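PDB 4JDU: aerotolerance-related membrane protein from Bacteroides fragilis, which is of unknown function but carries a von Willebrand factor type A domain that binds calcium, probably through a metal ion-dependent adhesion site. Local coordinates for residues A[8-13]-A[100-105]; A[15-20]-A[77-82]; A[23-28]-A[144-149]; A[110-115]-A[137-142]. The protein carries 6 engineered substitutions. All blocks are in the same frame, centred on the assembly; numbering follows the deposited sequence.

Contact 1: residues A[8-13]-A[100-105]; sequences GVEVMI and RSFTPQ
E10 reaches from strand 9-16 to F102 and T103, in the loop after helix 91-99. The strand belongs to the central sheet of a von Willebrand factor type A domain, a Rossmann-like fold. CG of E10 is anti to the carbonyl carbon (chi1 -67°), and the chain beyond it is extended. CB of E10 lies 3.6 Å from CD1 of F102. Further out, the E10 chain and the F102 side chain run past one another in opposing senses, with carboxylate and ring planes 22° apart. CD of E10 is 3.7 Å from CG2 of T103. Both carboxylate oxygens then end on T103. OE1 of E10 accepts from the backbone N of T103 at 2.9 Å, through its syn lone pair, and the bond is fairly straight. OE1 also has a long, weak ion pair with R110. OE2 of E10 accepts from OG1 of T103, but the modelled distance of 2.4 Å is doubtfully short. Water 1 donates to OE2 of E10, its O 2.7 Å away, and also to OE1 of Q105. OG1 of T103 in turn accepts from the backbone N of Q105, 3.2 Å away, in an ST turn. I65 of strand 59-66 touches the side chains of E10 and T103, while F102 continues onto I112 and I137. The F102 ring also meets the strand backbone: V11 N lies at its edge near the ring plane, and CE1 of F102 comes within 3.4 Å of the carbonyl O of E10.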
# COMPACT_ATOMS: atom_id res chain seq x y z
N GLY A 8 7.77 -19.79 -7.18
CA GLY A 8 7.84 -18.35 -6.99
C GLY A 8 6.55 -17.64 -7.38
O GLY A 8 5.83 -18.09 -8.27
N VAL A 9 6.27 -16.53 -6.70
CA VAL A 9 5.08 -15.73 -6.96
C VAL A 9 5.52 -14.33 -7.38
O VAL A 9 6.60 -13.88 -6.98
CB VAL A 9 4.22 -15.64 -5.68
CG1 VAL A 9 2.99 -14.74 -5.88
CG2 VAL A 9 3.79 -17.02 -5.24
N GLU A 10 4.73 -13.66 -8.19
CA GLU A 10 4.98 -12.26 -8.50
C GLU A 10 4.15 -11.39 -7.56
O GLU A 10 2.95 -11.62 -7.41
CB GLU A 10 4.66 -11.93 -9.96
CG GLU A 10 5.59 -12.63 -10.93
CD GLU A 10 5.38 -12.18 -12.36
OE1 GLU A 10 4.58 -11.25 -12.59
OE2 GLU A 10 6.03 -12.77 -13.26
N VAL A 11 4.80 -10.43 -6.91
CA VAL A 11 4.11 -9.59 -5.93
C VAL A 11 4.23 -8.12 -6.32
O VAL A 11 5.34 -7.59 -6.43
CB VAL A 11 4.70 -9.78 -4.51
CG1 VAL A 11 3.98 -8.89 -3.50
CG2 VAL A 11 4.62 -11.24 -4.10
N MSE A 12 3.10 -7.45 -6.54
CA MSE A 12 3.13 -6.03 -6.81
C MSE A 12 2.68 -5.26 -5.59
O MSE A 12 1.53 -5.39 -5.13
CB MSE A 12 2.25 -5.66 -8.01
CG MSE A 12 2.19 -4.17 -8.26
SE MSE A 12 3.95 -3.41 -8.63
CE MSE A 12 4.39 -4.42 -10.22
N ILE A 13 3.60 -4.48 -5.04
CA ILE A 13 3.30 -3.60 -3.93
C ILE A 13 2.64 -2.34 -4.48
O ILE A 13 3.10 -1.77 -5.46
CB ILE A 13 4.58 -3.18 -3.18
CG1 ILE A 13 5.38 -4.40 -2.74
CG2 ILE A 13 4.25 -2.29 -1.99
CD1 ILE A 13 4.65 -5.28 -1.74
N ARG A 100 -2.42 -4.95 -14.13
CA ARG A 100 -1.92 -4.96 -15.50
C ARG A 100 -0.41 -4.94 -15.57
O ARG A 100 0.17 -4.79 -16.65
CB ARG A 100 -2.53 -3.77 -16.25
CG ARG A 100 -4.02 -3.97 -16.48
CD ARG A 100 -4.62 -2.88 -17.33
NE ARG A 100 -3.92 -2.68 -18.59
CZ ARG A 100 -4.13 -1.63 -19.38
NH1 ARG A 100 -3.48 -1.49 -20.53
NH2 ARG A 100 -5.01 -0.71 -18.99
N SER A 101 0.24 -5.13 -14.43
CA SER A 101 1.69 -4.95 -14.33
C SER A 101 2.50 -6.23 -14.13
O SER A 101 3.72 -6.16 -13.97
CB SER A 101 2.02 -3.97 -13.21
OG SER A 101 1.55 -2.67 -13.52
N PHE A 102 1.83 -7.37 -14.14
CA PHE A 102 2.52 -8.65 -13.98
C PHE A 102 3.11 -9.14 -15.29
O PHE A 102 2.70 -8.69 -16.37
CB PHE A 102 1.57 -9.70 -13.38
CG PHE A 102 1.13 -9.39 -11.97
CD1 PHE A 102 1.94 -9.73 -10.89
CD2 PHE A 102 -0.07 -8.73 -11.73
CE1 PHE A 102 1.56 -9.44 -9.59
CE2 PHE A 102 -0.46 -8.42 -10.41
CZ PHE A 102 0.36 -8.78 -9.34
N THR A 103 4.07 -10.05 -15.21
CA THR A 103 4.65 -10.62 -16.42
C THR A 103 3.73 -11.69 -17.00
O THR A 103 2.98 -12.33 -16.27
CB THR A 103 6.04 -11.25 -16.19
OG1 THR A 103 5.89 -12.58 -15.67
CG2 THR A 103 6.85 -10.43 -15.22
N PRO A 104 3.79 -11.89 -18.32
CA PRO A 104 2.97 -12.96 -18.91
C PRO A 104 3.41 -14.38 -18.52
O PRO A 104 2.76 -15.33 -18.96
CB PRO A 104 3.14 -12.74 -20.42
CG PRO A 104 4.38 -11.92 -20.56
CD PRO A 104 4.43 -11.06 -19.34
N GLN A 105 4.46 -14.53 -17.72
CA GLN A 105 5.05 -15.84 -17.41
C GLN A 105 4.02 -16.89 -16.99
O GLN A 105 3.23 -16.68 -16.07
CB GLN A 105 6.15 -15.71 -16.35
CG GLN A 105 7.32 -16.66 -16.59
CD GLN A 105 8.64 -16.15 -16.01
OE1 GLN A 105 8.76 -15.96 -14.80
NE2 GLN A 105 9.62 -15.94 -16.88
O HOH W 1 7.80 -14.78 -12.74

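Contact 2: residues A[15-20]-A[77-82]; sequences LDISNS and ESISPS. With CA (calcium ion), chain C.
D16 OD1 takes two bonds from S18, and the next residue along from D16, I17, meets I79 and P81 across the contact. The hydroxyl OG of S18 donates to OD1 of D16 at 2.6 Å, on the syn side and 16° out of the carboxylate plane. The backbone N of S18 meets the same oxygen almost head-on to its C-O bond, which makes an Asx turn. OG of S18, which donates to D16, also binds the calcium ion, 2.3 Å away. OG of S20 binds the metal at 2.4 Å. Two waters and T89 are the other ligands in the model. D16 is thus second shell. Its OD2 is hydrogen-bonded to OG1 of T116, and OG of S20 to OD2 of D117. The sequence D-I-S-N-S together with T89 and D117 is the signature of a metal ion-dependent adhesion site. The turn that carries it packs on the loop 77-82 through apolar groups. CG2 of I17, anti to the carbonyl carbon, meets CG2 of I79 at 3.8 Å. CD2 of L15 meets CD1 of I79 at 3.5 Å, the two side chains crossing at a slant. CB of P81 lies 3.5 Å from the carbonyl O of I17. Water 2 donates both to that oxygen of I17, at 2.7 Å, and to O of P81, so it bridges the two backbones. The contact joins the end of strand 9-16 to the loop between helices 69-77 and 91-99. L31 of helix 30-33 touches both I17 and P81, and strand 49-55 flanks I17 through V54.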
# COMPACT_ATOMS: atom_id res chain seq x y z
N LEU A 15 1.87 1.18 -2.85
CA LEU A 15 2.09 1.97 -1.64
C LEU A 15 1.44 3.34 -1.73
O LEU A 15 1.75 4.12 -2.63
CB LEU A 15 3.59 2.14 -1.37
CG LEU A 15 4.00 3.09 -0.23
CD1 LEU A 15 3.56 2.56 1.12
CD2 LEU A 15 5.49 3.25 -0.26
N ASP A 16 0.55 3.61 -0.79
CA ASP A 16 -0.06 4.93 -0.62
C ASP A 16 1.00 5.94 -0.16
O ASP A 16 1.59 5.77 0.91
CB ASP A 16 -1.14 4.79 0.47
CG ASP A 16 -2.10 5.96 0.53
OD1 ASP A 16 -1.70 7.10 0.21
OD2 ASP A 16 -3.26 5.74 0.94
N ILE A 17 1.25 6.97 -0.96
CA ILE A 17 2.15 8.05 -0.55
C ILE A 17 1.43 9.39 -0.47
O ILE A 17 2.04 10.47 -0.54
CB ILE A 17 3.42 8.13 -1.43
CG1 ILE A 17 3.08 8.48 -2.88
CG2 ILE A 17 4.19 6.81 -1.35
CD1 ILE A 17 4.32 8.90 -3.67
N SER A 18 0.11 9.31 -0.28
CA SER A 18 -0.71 10.51 -0.13
C SER A 18 -0.39 11.20 1.19
O SER A 18 0.23 10.62 2.08
CB SER A 18 -2.20 10.18 -0.23
OG SER A 18 -2.66 9.41 0.87
N ASN A 19 -0.85 12.44 1.31
CA ASN A 19 -0.48 13.26 2.45
C ASN A 19 -0.87 12.68 3.80
O ASN A 19 -0.16 12.85 4.78
CB ASN A 19 -1.02 14.68 2.28
CG ASN A 19 0.07 15.73 2.39
OD1 ASN A 19 0.39 16.20 3.48
ND2 ASN A 19 0.68 16.07 1.26
N SER A 20 -2.00 11.97 3.87
CA SER A 20 -2.43 11.41 5.15
C SER A 20 -1.44 10.38 5.72
O SER A 20 -1.44 10.12 6.92
CB SER A 20 -3.83 10.80 5.04
OG SER A 20 -3.84 9.75 4.10
N GLU A 77 14.11 4.63 -0.15
CA GLU A 77 14.83 5.76 0.42
C GLU A 77 14.49 7.08 -0.27
O GLU A 77 14.52 8.15 0.37
CB GLU A 77 16.35 5.53 0.38
CG GLU A 77 17.15 6.68 -0.23
CD GLU A 77 18.37 7.08 0.58
OE1 GLU A 77 18.49 8.27 0.93
OE2 GLU A 77 19.21 6.20 0.86
N SER A 78 14.13 7.01 -1.55
CA SER A 78 13.93 8.24 -2.31
C SER A 78 12.46 8.62 -2.48
O SER A 78 12.15 9.61 -3.15
CB SER A 78 14.62 8.15 -3.67
OG SER A 78 14.10 7.06 -4.40
N ILE A 79 11.56 7.88 -1.83
CA ILE A 79 10.13 8.19 -1.92
C ILE A 79 9.86 9.63 -1.48
O ILE A 79 10.37 10.09 -0.44
CB ILE A 79 9.27 7.18 -1.14
CG1 ILE A 79 9.21 5.85 -1.89
CG2 ILE A 79 7.85 7.72 -0.92
CD1 ILE A 79 8.57 4.75 -1.10
N SER A 80 9.09 10.35 -2.30
CA SER A 80 8.86 11.77 -2.09
C SER A 80 7.38 12.10 -2.28
O SER A 80 6.93 12.29 -3.41
CB SER A 80 9.68 12.59 -3.09
OG SER A 80 9.49 13.99 -2.90
N PRO A 81 6.63 12.18 -1.17
CA PRO A 81 5.22 12.55 -1.26
C PRO A 81 5.04 13.96 -1.85
O PRO A 81 3.97 14.26 -2.36
CB PRO A 81 4.76 12.52 0.20
CG PRO A 81 5.71 11.59 0.87
CD PRO A 81 7.03 11.85 0.21
N SER A 82 6.08 14.80 -1.78
CA SER A 82 6.05 16.13 -2.39
C SER A 82 5.97 16.09 -3.92
O SER A 82 5.84 17.15 -4.55
CB SER A 82 7.29 16.94 -1.98
OG SER A 82 7.25 17.36 -0.62
CA CA C . -4.71 9.55 1.89
O HOH W 2 1.58 13.08 -1.01
O HOH W 3 -4.24 12.15 1.82
O HOH W 4 -6.66 10.57 2.98

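Contact 3: residues A[23-28]-A[144-149]; sequences AQDVQP and VGLPDG
D25 and L146 make the one direct hydrogen bond of this contact. The backbone N of L146 donates to OD2 of D25 at 2.9 Å, and the bond is fairly straight. It comes from above the carboxylate, 57° out of its plane. CG of D25 sits between its own backbone N and carbonyl carbon (chi1 54°). OD1 of D25 also has a weak bond from the N of V26. OD2 has a second firm partner in R30, by a salt bridge. The close packing is at G145. CG1 of V26 lies 3.8 Å from CA of G145, and OD2 of D25 is 3.7 Å from the same atom. The backbone angles of G145 would by themselves jam a CB against the preceding carbonyl O. L146 completes this side. Its CD1 rests 3.5 Å from the carbonyl O of D25, and its CG is 4.0 Å from CG1 of V26. Both segments are loops beyond the C-terminal ends of parallel strands, 9-16 and 138-143, the end of a von Willebrand factor type A fold where the metal site lies. D117, one of the calcium-binding residues although not bound in this chain, is near G145. The other side is looser and wet. Water 5 donates to OD2 of D25, 2.7 Å from its O, and accepts from the N of G149, also at 2.7 Å. Beyond it, OD2 of the exposed D148, a like-charged group, stays 6.6 Å from OD2 of D25.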
# COMPACT_ATOMS: atom_id res chain seq x y z
N ALA A 23 0.82 11.20 8.77
CA ALA A 23 0.36 11.15 10.16
C ALA A 23 1.26 10.25 11.01
O ALA A 23 1.79 9.24 10.52
CB ALA A 23 -1.09 10.68 10.24
N GLN A 24 1.45 10.63 12.27
CA GLN A 24 2.40 9.96 13.15
C GLN A 24 1.72 9.21 14.29
O GLN A 24 2.28 9.06 15.38
CB GLN A 24 3.42 10.98 13.67
CG GLN A 24 4.19 11.65 12.54
CD GLN A 24 5.15 12.72 13.03
OE1 GLN A 24 5.09 13.15 14.17
NE2 GLN A 24 6.05 13.15 12.15
N ASP A 25 0.49 8.75 14.04
CA ASP A 25 -0.19 7.93 15.03
C ASP A 25 0.47 6.57 15.21
O ASP A 25 0.37 5.96 16.27
CB ASP A 25 -1.70 7.83 14.74
CG ASP A 25 -2.03 7.33 13.33
OD1 ASP A 25 -1.15 7.28 12.44
OD2 ASP A 25 -3.22 7.02 13.11
N VAL A 26 1.18 6.11 14.19
CA VAL A 26 2.07 4.97 14.33
C VAL A 26 3.50 5.43 14.02
O VAL A 26 3.71 6.30 13.16
CB VAL A 26 1.67 3.77 13.44
CG1 VAL A 26 0.24 3.31 13.76
CG2 VAL A 26 1.79 4.11 11.99
N GLN A 27 4.46 4.87 14.74
CA GLN A 27 5.83 5.36 14.77
C GLN A 27 6.66 4.79 13.63
O GLN A 27 6.56 3.60 13.33
CB GLN A 27 6.44 4.98 16.12
CG GLN A 27 7.96 4.79 16.18
CD GLN A 27 8.38 3.99 17.42
OE1 GLN A 27 7.64 3.12 17.88
NE2 GLN A 27 9.55 4.29 17.96
N PRO A 28 7.48 5.64 12.98
CA PRO A 28 7.55 7.08 13.22
C PRO A 28 6.52 7.87 12.41
O PRO A 28 6.23 9.02 12.75
CB PRO A 28 8.99 7.45 12.83
CG PRO A 28 9.41 6.40 11.87
CD PRO A 28 8.55 5.17 12.07
N VAL A 144 -2.25 0.78 7.64
CA VAL A 144 -1.35 1.45 8.57
C VAL A 144 -2.01 2.68 9.15
O VAL A 144 -2.62 3.47 8.45
CB VAL A 144 0.02 1.85 7.94
CG1 VAL A 144 0.91 0.62 7.75
CG2 VAL A 144 -0.19 2.56 6.64
N GLY A 145 -1.89 2.80 10.47
CA GLY A 145 -2.49 3.90 11.19
C GLY A 145 -3.41 3.36 12.26
O GLY A 145 -3.55 2.14 12.42
N LEU A 146 -4.03 4.26 13.00
CA LEU A 146 -4.97 3.89 14.05
C LEU A 146 -6.35 4.44 13.72
O LEU A 146 -6.47 5.46 13.03
CB LEU A 146 -4.50 4.43 15.41
CG LEU A 146 -3.11 3.97 15.88
CD1 LEU A 146 -2.71 4.60 17.21
CD2 LEU A 146 -3.06 2.46 15.97
N PRO A 147 -7.41 3.78 14.20
CA PRO A 147 -8.74 4.30 13.89
C PRO A 147 -9.06 5.60 14.62
O PRO A 147 -9.96 6.32 14.17
CB PRO A 147 -9.68 3.17 14.33
CG PRO A 147 -8.88 2.34 15.28
CD PRO A 147 -7.45 2.44 14.81
N ASP A 148 -8.33 5.92 15.70
CA ASP A 148 -8.67 7.03 16.59
C ASP A 148 -8.65 8.39 15.89
O ASP A 148 -9.60 9.18 16.00
CB ASP A 148 -7.70 7.08 17.77
CG ASP A 148 -7.11 5.72 18.12
OD1 ASP A 148 -7.62 4.69 17.63
OD2 ASP A 148 -6.12 5.70 18.89
N GLY A 149 -7.56 8.65 15.19
CA GLY A 149 -7.38 9.90 14.47
C GLY A 149 -6.16 10.69 14.88
O GLY A 149 -5.95 10.97 16.06
O HOH W 5 -5.00 7.77 15.00

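Contact 4: residues A[110-115]-A[137-142]; sequences RAIVVI and IQVNVL
I112 bonds to both Q138 and N140 across two parallel strands, 109-116 and 138-143. The N of I112 donates to O of Q138 at 2.8 Å, and the O of I112 accepts from the N of N140 at 2.9 Å. The same pattern repeats one step on, where V114 N donates to O of N140 and V114 O accepts from N of L142. At the start, the N of Q138 reaches O of R110 by a longer bond of 3.2 Å. There too, CD1 of I112 meets CG2 of I137 at 3.7 Å. The segment axes turn by 23° against each other. Side chains pack on both faces of the sheet. On the face of I112, V114, V139 and V141, CG2 of V114 meets CG1 of V139. On the other, CG1 of V113 meets CD1 of L142 at 3.8 Å, while the I115 and L142 side chains run alongside in a common direction. This second face also holds a buried polar pair. CG of N140 is anti to the carbonyl carbon (chi1 -56°). ND2 of N140 donates to OE1 of Q138 at 3.0 Å, from above the plane of the Q138 amide, and has a weak bond to O of I112. Outside residues fix both amides: N140 OD1 accepts from the N of I188, and Q138 NE2 is bonded to E205 and to the O of N186. The strands frame a beta-alpha-beta crossover through helix 125-134. Helix 195-206 packs on V113 and N140, and helix 91-99 on I112 and V114. Strand 9-16 is the other neighbour of 109-116, and strand 189-191 that of 138-143.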
# COMPACT_ATOMS: atom_id res chain seq x y z
N ARG A 110 0.10 -14.59 -8.76
CA ARG A 110 0.17 -13.13 -8.80
C ARG A 110 -0.57 -12.57 -7.58
O ARG A 110 -1.72 -12.93 -7.32
CB ARG A 110 -0.47 -12.57 -10.07
CG ARG A 110 0.08 -13.11 -11.40
CD ARG A 110 -0.82 -12.59 -12.54
NE ARG A 110 -0.51 -12.96 -13.93
CZ ARG A 110 0.69 -13.13 -14.48
NH1 ARG A 110 1.82 -13.02 -13.78
NH2 ARG A 110 0.77 -13.45 -15.77
N ALA A 111 0.09 -11.70 -6.84
CA ALA A 111 -0.52 -11.07 -5.67
C ALA A 111 -0.24 -9.59 -5.64
O ALA A 111 0.86 -9.14 -5.97
CB ALA A 111 0.01 -11.72 -4.39
N ILE A 112 -1.25 -8.82 -5.25
CA ILE A 112 -1.12 -7.39 -5.05
C ILE A 112 -1.18 -7.13 -3.56
O ILE A 112 -2.00 -7.72 -2.86
CB ILE A 112 -2.26 -6.62 -5.75
CG1 ILE A 112 -2.18 -6.85 -7.27
CG2 ILE A 112 -2.21 -5.13 -5.40
CD1 ILE A 112 -3.37 -6.31 -8.03
N VAL A 113 -0.28 -6.29 -3.07
CA VAL A 113 -0.29 -5.90 -1.65
C VAL A 113 -0.45 -4.39 -1.57
O VAL A 113 0.49 -3.65 -1.87
CB VAL A 113 0.99 -6.35 -0.92
CG1 VAL A 113 0.93 -5.95 0.56
CG2 VAL A 113 1.20 -7.85 -1.06
N VAL A 114 -1.65 -3.95 -1.20
CA VAL A 114 -1.94 -2.53 -1.04
C VAL A 114 -1.60 -2.11 0.39
O VAL A 114 -2.07 -2.75 1.34
CB VAL A 114 -3.42 -2.22 -1.32
CG1 VAL A 114 -3.67 -0.73 -1.25
CG2 VAL A 114 -3.83 -2.75 -2.70
N ILE A 115 -0.77 -1.08 0.53
CA ILE A 115 -0.37 -0.56 1.85
C ILE A 115 -0.87 0.88 1.98
O ILE A 115 -0.44 1.77 1.25
CB ILE A 115 1.15 -0.66 2.05
CG1 ILE A 115 1.60 -2.08 1.70
CG2 ILE A 115 1.53 -0.32 3.47
CD1 ILE A 115 3.07 -2.33 1.88
N ILE A 137 -5.89 -12.84 -9.60
CA ILE A 137 -4.88 -12.02 -8.92
C ILE A 137 -5.38 -11.60 -7.55
O ILE A 137 -6.30 -10.80 -7.43
CB ILE A 137 -4.54 -10.74 -9.73
CG1 ILE A 137 -4.01 -11.08 -11.12
CG2 ILE A 137 -3.52 -9.88 -8.96
CD1 ILE A 137 -3.87 -9.87 -12.02
N GLN A 138 -4.76 -12.16 -6.51
CA GLN A 138 -5.15 -11.87 -5.13
C GLN A 138 -4.83 -10.43 -4.73
O GLN A 138 -3.78 -9.90 -5.09
CB GLN A 138 -4.41 -12.82 -4.19
CG GLN A 138 -4.63 -12.54 -2.71
CD GLN A 138 -3.81 -13.48 -1.85
OE1 GLN A 138 -2.57 -13.41 -1.84
NE2 GLN A 138 -4.49 -14.37 -1.13
N VAL A 139 -5.74 -9.80 -4.00
CA VAL A 139 -5.48 -8.47 -3.46
C VAL A 139 -5.53 -8.49 -1.94
O VAL A 139 -6.57 -8.80 -1.34
CB VAL A 139 -6.48 -7.42 -3.97
CG1 VAL A 139 -6.07 -6.03 -3.48
CG2 VAL A 139 -6.59 -7.45 -5.48
N ASN A 140 -4.38 -8.17 -1.35
CA ASN A 140 -4.20 -8.10 0.09
C ASN A 140 -4.09 -6.64 0.50
O ASN A 140 -3.65 -5.80 -0.28
CB ASN A 140 -2.92 -8.83 0.49
CG ASN A 140 -2.91 -10.27 0.02
OD1 ASN A 140 -3.65 -11.11 0.56
ND2 ASN A 140 -2.08 -10.58 -0.98
N VAL A 141 -4.48 -6.34 1.73
CA VAL A 141 -4.38 -4.97 2.22
C VAL A 141 -3.71 -4.92 3.59
O VAL A 141 -4.11 -5.64 4.53
CB VAL A 141 -5.77 -4.30 2.30
CG1 VAL A 141 -5.63 -2.86 2.77
CG2 VAL A 141 -6.47 -4.34 0.94
N LEU A 142 -2.67 -4.10 3.70
CA LEU A 142 -2.03 -3.82 4.98
C LEU A 142 -2.42 -2.41 5.38
O LEU A 142 -2.08 -1.43 4.70
CB LEU A 142 -0.51 -3.97 4.88
CG LEU A 142 -0.02 -5.27 4.26
CD1 LEU A 142 1.50 -5.36 4.27
CD2 LEU A 142 -0.65 -6.48 4.92

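The chain enters on strand 9-16. Its first residues, 9-13, make contact 1 with the loop after helix 91-99, closing a long loop. Contact 2 starts where the same strand ends and is nested inside that loop. Contact 3 begins at 23-28, just past the metal-binding turn, and closes only at 144-149. It therefore crosses contacts 1 and 2. Contact 4 opens after both have closed and lies nested within contact 3. Contacts 1 and 4 touch through backbone bonds between strands 9-16 and 109-116, and contact 2 meets contact 4 at D16 and I115. Contacts 1 and 3 lie on opposite sides of the chain's centre.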